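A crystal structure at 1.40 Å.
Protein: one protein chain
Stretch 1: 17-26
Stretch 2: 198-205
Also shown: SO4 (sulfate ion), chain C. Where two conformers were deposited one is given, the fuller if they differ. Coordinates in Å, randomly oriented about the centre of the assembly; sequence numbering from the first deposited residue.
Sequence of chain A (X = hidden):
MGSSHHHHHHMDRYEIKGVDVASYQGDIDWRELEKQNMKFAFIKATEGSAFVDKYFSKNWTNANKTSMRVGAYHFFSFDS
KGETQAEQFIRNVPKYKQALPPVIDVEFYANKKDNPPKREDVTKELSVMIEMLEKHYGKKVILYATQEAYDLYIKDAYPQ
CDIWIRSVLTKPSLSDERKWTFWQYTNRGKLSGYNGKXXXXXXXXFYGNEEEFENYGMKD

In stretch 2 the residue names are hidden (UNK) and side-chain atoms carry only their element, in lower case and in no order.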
ATOM      1  N   LYS A  17     -18.861  -6.193  -6.526  1.00  8.60           N
ATOM      2  CA  LYS A  17     -17.689  -5.910  -5.701  0.50  9.00           C
ATOM      3  C   LYS A  17     -17.130  -7.195  -5.097  1.00  8.55           C
ATOM      4  O   LYS A  17     -17.889  -8.137  -4.841  1.00  9.72           O
ATOM      5  CB  LYS A  17     -18.108  -4.957  -4.564  0.50  9.34           C
ATOM      6  CG  LYS A  17     -16.996  -4.484  -3.642  0.50 11.52           C
ATOM      7  CD  LYS A  17     -17.474  -3.392  -2.645  0.50 12.68           C
ATOM      8  CE  LYS A  17     -18.583  -3.879  -1.712  0.50 15.04           C
ATOM      9  NZ  LYS A  17     -19.020  -2.786  -0.770  0.50 16.98           N
ATOM     10  N   GLY A  18     -15.833  -7.227  -4.820  1.00  7.69           N
ATOM     11  CA  GLY A  18     -15.243  -8.406  -4.192  1.00  7.60           C
ATOM     12  C   GLY A  18     -13.885  -8.123  -3.614  1.00  7.21           C
ATOM     13  O   GLY A  18     -13.349  -7.040  -3.777  1.00  8.91           O
ATOM     14  N   VAL A  19     -13.334  -9.105  -2.953  1.00  7.62           N
ATOM     15  CA  VAL A  19     -12.067  -8.929  -2.270  1.00  7.85           C
ATOM     16  C   VAL A  19     -10.966  -9.800  -2.843  1.00  7.03           C
ATOM     17  O   VAL A  19     -11.232 -10.706  -3.543  1.00  7.76           O
ATOM     18  CB  VAL A  19     -12.205  -9.317  -0.748  1.00  8.47           C
ATOM     19  CG1 VAL A  19     -13.349  -8.545  -0.077  1.00  9.96           C
ATOM     20  CG2 VAL A  19     -12.400 -10.855  -0.564  1.00  9.27           C
ATOM     21  N   ASP A  20      -9.727  -9.442  -2.503  1.00  7.19           N
ATOM     22  CA  ASP A  20      -8.615 -10.376  -2.687  1.00  7.08           C
ATOM     23  C   ASP A  20      -7.833 -10.357  -1.394  1.00  6.94           C
ATOM     24  O   ASP A  20      -7.722  -9.303  -0.772  1.00  8.16           O
ATOM     25  CB  ASP A  20      -7.748 -10.074  -3.927  1.00  8.31           C
ATOM     26  CG  ASP A  20      -7.027  -8.778  -3.835  1.00  7.87           C
ATOM     27  OD1 ASP A  20      -7.585  -7.802  -4.326  1.00  9.00           O
ATOM     28  OD2 ASP A  20      -5.916  -8.741  -3.286  1.00  9.77           O
ATOM     29  N   VAL A  21      -7.365 -11.525  -0.972  1.00  7.32           N
ATOM     30  CA  VAL A  21      -6.696 -11.661   0.310  1.00  8.07           C
ATOM     31  C   VAL A  21      -5.519 -12.613   0.231  1.00  7.68           C
ATOM     32  O   VAL A  21      -5.455 -13.481  -0.657  1.00  7.88           O
ATOM     33  CB  VAL A  21      -7.659 -12.184   1.426  1.00  8.00           C
ATOM     34  CG1 VAL A  21      -8.862 -11.263   1.590  1.00  9.40           C
ATOM     35  CG2 VAL A  21      -8.082 -13.625   1.156  1.00 10.01           C
ATOM     36  N   ALA A  22      -4.611 -12.456   1.190  1.00  7.48           N
ATOM     37  CA  ALA A  22      -3.508 -13.378   1.429  1.00  8.05           C
ATOM     38  C   ALA A  22      -3.429 -13.582   2.932  1.00  8.96           C
ATOM     39  O   ALA A  22      -4.278 -13.069   3.692  1.00  8.77           O
ATOM     40  CB  ALA A  22      -2.200 -12.808   0.877  1.00  8.05           C
ATOM     41  N   SER A  23      -2.417 -14.315   3.388  1.00  9.24           N
ATOM     42  CA  SER A  23      -2.338 -14.595   4.818  1.00 10.02           C
ATOM     43  C   SER A  23      -2.234 -13.326   5.659  1.00  9.79           C
ATOM     44  O   SER A  23      -2.645 -13.331   6.814  1.00 10.82           O
ATOM     45  CB  SER A  23      -1.159 -15.521   5.122  1.00 10.95           C
ATOM     46  OG  SER A  23       0.062 -14.897   4.768  1.00 11.68           O
ATOM     47  N   TYR A  24      -1.707 -12.244   5.076  1.00  9.67           N
ATOM     48  CA  TYR A  24      -1.480 -10.984   5.817  1.00 10.00           C
ATOM     49  C   TYR A  24      -2.780 -10.360   6.277  1.00  9.89           C
ATOM     50  O   TYR A  24      -2.755  -9.511   7.154  1.00 11.12           O
ATOM     51  CB  TYR A  24      -0.595 -10.011   4.987  1.00 10.66           C
ATOM     52  CG  TYR A  24       0.532 -10.821   4.410  1.00 10.55           C
ATOM     53  CD1 TYR A  24       1.426 -11.495   5.255  1.00 12.95           C
ATOM     54  CD2 TYR A  24       0.607 -11.072   3.054  1.00 11.18           C
ATOM     55  CE1 TYR A  24       2.387 -12.335   4.745  1.00 13.75           C
ATOM     56  CE2 TYR A  24       1.578 -11.903   2.542  1.00 12.13           C
ATOM     57  CZ  TYR A  24       2.448 -12.542   3.390  1.00 12.71           C
ATOM     58  OH  TYR A  24       3.386 -13.397   2.857  1.00 15.42           O
ATOM     59  N   GLN A  25      -3.905 -10.751   5.676  1.00  9.51           N
ATOM     60  CA  GLN A  25      -5.213 -10.271   6.109  1.00  9.50           C
ATOM     61  C   GLN A  25      -5.727 -11.022   7.345  1.00 10.75           C
ATOM     62  O   GLN A  25      -6.811 -10.717   7.850  1.00 13.17           O
ATOM     63  CB  GLN A  25      -6.233 -10.333   4.957  1.00  9.20           C
ATOM     64  CG  GLN A  25      -6.131  -9.147   4.010  1.00  8.31           C
ATOM     65  CD  GLN A  25      -4.761  -9.013   3.377  1.00  8.48           C
ATOM     66  OE1 GLN A  25      -4.266  -9.947   2.720  1.00  8.92           O
ATOM     67  NE2 GLN A  25      -4.107  -7.856   3.593  1.00  9.20           N
ATOM     68  N   GLY A  26      -4.983 -12.029   7.806  1.00 11.16           N
ATOM     69  CA  GLY A  26      -5.337 -12.715   9.057  1.00 12.59           C
ATOM     70  C   GLY A  26      -6.550 -13.616   8.915  1.00 12.90           C
ATOM     71  O   GLY A  26      -6.834 -14.141   7.835  1.00 13.04           O
ATOM     72  N   UNK A 198     -11.774  -0.301  10.018  1.00 21.43           N
ATOM     73  CA  UNK A 198     -10.851  -0.067   8.921  1.00 20.12           C
ATOM     74  C   UNK A 198      -9.957  -1.304   8.818  1.00 19.57           C
ATOM     75  O   UNK A 198      -9.401  -1.766   9.814  1.00 20.58           O
ATOM     76  c   UNK A 198     -10.807   2.497   9.178  1.00 21.54           C
ATOM     77  c   UNK A 198     -10.875   3.115   7.799  1.00 25.01           C
ATOM     78  o   UNK A 198     -10.272   2.565   6.844  1.00 25.58           O
ATOM     79  o   UNK A 198     -11.522   4.177   7.680  1.00 26.94           O
ATOM     80  c   UNK A 198     -10.020   1.180   9.220  1.00 20.14           C
ATOM     81  N   UNK A 199      -9.848  -1.888   7.629  1.00 16.98           N
ATOM     82  CA  UNK A 199      -9.012  -3.083   7.497  1.00 15.97           C
ATOM     83  C   UNK A 199      -8.094  -2.968   6.278  1.00 14.79           C
ATOM     84  O   UNK A 199      -8.538  -2.456   5.234  1.00 15.70           O
ATOM     85  c   UNK A 199      -9.002  -5.574   7.268  1.00 16.61           C
ATOM     86  c   UNK A 199      -8.919  -8.058   7.035  1.00 19.94           C
ATOM     87  n   UNK A 199      -7.972  -8.211   8.183  1.00 22.27           N
ATOM     88  c   UNK A 199      -9.815  -6.835   7.188  1.00 18.77           C
ATOM     89  c   UNK A 199      -9.889  -4.357   7.390  1.00 14.82           C
ATOM     90  N   UNK A 200      -6.851  -3.479   6.370  1.00 13.39           N
ATOM     91  CA  UNK A 200      -6.009  -3.581   5.151  1.00 11.45           C
ATOM     92  C   UNK A 200      -6.433  -4.815   4.409  1.00 11.16           C
ATOM     93  O   UNK A 200      -5.990  -5.919   4.745  1.00 13.43           O
ATOM     94  c   UNK A 200      -3.726  -1.231   4.939  1.00 10.00           C
ATOM     95  c   UNK A 200      -4.039  -2.204   5.882  1.00  9.18           C
ATOM     96  c   UNK A 200      -3.321   0.057   5.344  1.00  9.32           C
ATOM     97  c   UNK A 200      -3.210   0.339   6.693  1.00  9.32           C
ATOM     98  c   UNK A 200      -4.501  -3.581   5.459  1.00 11.19           C
ATOM     99  c   UNK A 200      -3.515  -0.617   7.619  1.00  9.51           C
ATOM    100  c   UNK A 200      -3.922  -1.877   7.225  1.00  8.89           C
ATOM    101  o   UNK A 200      -2.810   1.594   7.111  1.00 10.28           O
ATOM    102  N   UNK A 201      -7.417  -4.622   3.533  1.00  9.58           N
ATOM    103  CA  UNK A 201      -7.906  -5.645   2.645  0.50  8.84           C
ATOM    104  C   UNK A 201      -8.248  -4.975   1.323  1.00  8.34           C
ATOM    105  O   UNK A 201      -8.851  -3.898   1.272  1.00 10.45           O
ATOM    106  c   UNK A 201      -9.555  -7.518   2.364  0.50  7.90           C
ATOM    107  c   UNK A 201      -9.141  -6.314   3.223  0.50  8.33           C
ATOM    108  c   UNK A 201     -10.249  -5.268   3.428  0.50  7.48           C
ATOM    109  c   UNK A 201     -10.582  -8.369   3.045  0.50  8.83           C
ATOM    110  N   UNK A 202      -7.809  -5.599   0.243  1.00  7.44           N
ATOM    111  CA  UNK A 202      -8.022  -5.089  -1.097  1.00  7.28           C
ATOM    112  C   UNK A 202      -9.463  -5.278  -1.572  1.00  7.42           C
ATOM    113  O   UNK A 202     -10.012  -6.382  -1.460  1.00  8.00           O
ATOM    114  o   UNK A 202      -5.231  -4.632  -1.370  1.00 11.46           O
ATOM    115  o   UNK A 202      -4.898  -6.578  -2.352  1.00 10.81           O
ATOM    116  c   UNK A 202      -5.662  -5.680  -1.906  1.00  9.93           C
ATOM    117  c   UNK A 202      -7.165  -5.899  -2.079  1.00  8.22           C
ATOM    118  N   UNK A 203     -10.014  -4.220  -2.129  1.00  6.95           N
ATOM    119  CA  UNK A 203     -11.348  -4.285  -2.735  1.00  7.21           C
ATOM    120  C   UNK A 203     -11.316  -4.007  -4.206  1.00  6.62           C
ATOM    121  O   UNK A 203     -10.536  -3.258  -4.693  1.00  7.01           O
ATOM    122  c   UNK A 203     -12.807  -4.848  -0.072  1.00 12.62           C
ATOM    123  c   UNK A 203     -12.373  -3.358  -2.045  1.00  7.86           C
ATOM    124  c   UNK A 203     -12.484  -3.486  -0.505  1.00  9.39           C
ATOM    125  c   UNK A 203     -13.560  -2.495  -0.036  1.00 11.78           C
ATOM    126  N   UNK A 204     -12.240  -4.679  -4.875  1.00  7.28           N
ATOM    127  CA  UNK A 204     -12.237  -4.738  -6.311  1.00  6.71           C
ATOM    128  C   UNK A 204     -13.624  -4.666  -6.915  1.00  6.75           C
ATOM    129  O   UNK A 204     -14.517  -4.988  -6.280  1.00  7.76           O
ATOM    130  n   UNK A 204     -10.241  -7.078  -5.128  1.00  8.00           N
ATOM    131  c   UNK A 204     -10.263  -6.399  -6.208  1.00  6.10           C
ATOM    132  c   UNK A 204     -11.654  -6.102  -6.764  1.00  6.89           C
ATOM    133  o   UNK A 204      -9.323  -6.014  -6.711  1.00  6.89           O
ATOM    134  N   UNK A 205     -13.750  -4.241  -8.161  1.00  7.37           N
ATOM    135  CA  UNK A 205     -15.016  -4.451  -8.876  1.00  7.38           C
ATOM    136  C   UNK A 205     -14.790  -5.217 -10.183  1.00  7.41           C
ATOM    137  O   UNK A 205     -13.724  -5.138 -10.796  1.00  7.88           O
ATOM    138  c   UNK A 205     -15.784  -3.133  -9.200  1.00  7.73           C
ATOM    139  c   UNK A 205     -16.326  -2.537  -7.919  1.00  9.31           C
ATOM    140  c   UNK A 205     -14.915  -2.137  -9.981  1.00  8.98           C
TER
HETATM  141  S   SO4 C1219      -2.825   3.633   3.803  1.00 14.61           S
HETATM  142  O1  SO4 C1219      -2.903   5.037   3.432  1.00 19.93           O
HETATM  143  O2  SO4 C1219      -4.074   2.918   3.457  1.00 20.33           O
HETATM  144  O3  SO4 C1219      -2.768   3.357   5.236  1.00 20.12           O
HETATM  145  O4  SO4 C1219      -2.000   2.832   2.874  1.00 22.89           O
HETATM  146  O   HOH W   1      -6.036  -7.826   0.722  1.00  9.66           O

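Position 198 carries three side-chain carbons, the third bearing two oxygens, and none of them comes near stretch 1. A carboxylate at the end of two methylenes is Glu 198; partly exposed, it can keep its charge in contact with solvent.

At position 199 four carbons run in a row and end in a nitrogen, which reaches the backbone oxygen of Gln 25. This is Lys 199. Its CA-to-CB bond points sideways, yet the extended chain brings its end to stretch 1, where NZ donates a hydrogen bond to Gln 25 O at 2.8 Å. A long, flexible amine suits the place, since it can reach a backbone carbonyl that its own backbone cannot.

Position 200 has one carbon followed by a six-membered carbon ring bearing an oxygen, hence Tyr 200. The ring leads away from stretch 1, and OH donates to SO4 O3 at 2.6 Å, the sulfate oxygen lying at the ring edge. The backbone serves the contact instead: Gln 25 NE2 donates to Tyr 200 O at 2.9 Å.

Four carbons at position 201 fork at the first, and the longer arm, two carbons long, ends against Val 19 and Val 21; this identifies Ile 201. Its CD1 lies 3.7 Å from Val 21 CG1 and 4.2 Å from Val 19 CG1. A buried, branched hydrocarbon fits this apolar setting.

Position 202 shows two carbons, the second carrying two oxygens, one of which lies against the carboxylate of Asp 20. This is Asp 202. Its OD2 lies 2.6 Å from Asp 20 OD2, so close that one acid group probably holds a proton. The main chain is also engaged, Asp 20 N donating to Asp 202 O at 3.2 Å, while a water accepts from Asp 202 N at 2.9 Å and donates to Asp 20 O at 2.7 Å.

At position 203 four carbons fork at the second, and one branch end packs on Val 19, giving Leu 203. It shares a sheet face with Val 19, and its CD2 packs 3.7 Å from Val 19 CG1, as befits a buried apolar side chain.

Position 204 has two carbons, the second bearing one oxygen and one nitrogen, and the nitrogen faces Asp 20 and Gly 18, so it is Asn 204. The amide can donate where a carboxylate could not: ND2 gives a hydrogen bond to Asp 20 OD1 at 2.9 Å and a weak one to Gly 18 O at 3.4 Å.

A single carbon carrying two others, one branch end lying near Lys 17, marks position 205 as Val 205. Its CG1 lies 4.3 Å from Lys 17 CA, and branching at CB is well tolerated in an extended strand.

The contact rests on antiparallel pairing. Gly 18 N donates to Asn 204 O at 3.0 Å, and Asn 204 N donates to Gly 18 O at 2.8 Å, fixing the register. Side chains then alternate: Val 19 and Leu 203 lie on one face, Asp 20 and Asn 204 on the other. Beyond the strands, Gln 25 extends the join, its OE1 accepting from Ala 22 N at 3.0 Å while its amide nitrogen and backbone oxygen bind stretch 2. Together the two stretches bury 589 Å².

Stretch 2 (198-205) EKYIDLNV
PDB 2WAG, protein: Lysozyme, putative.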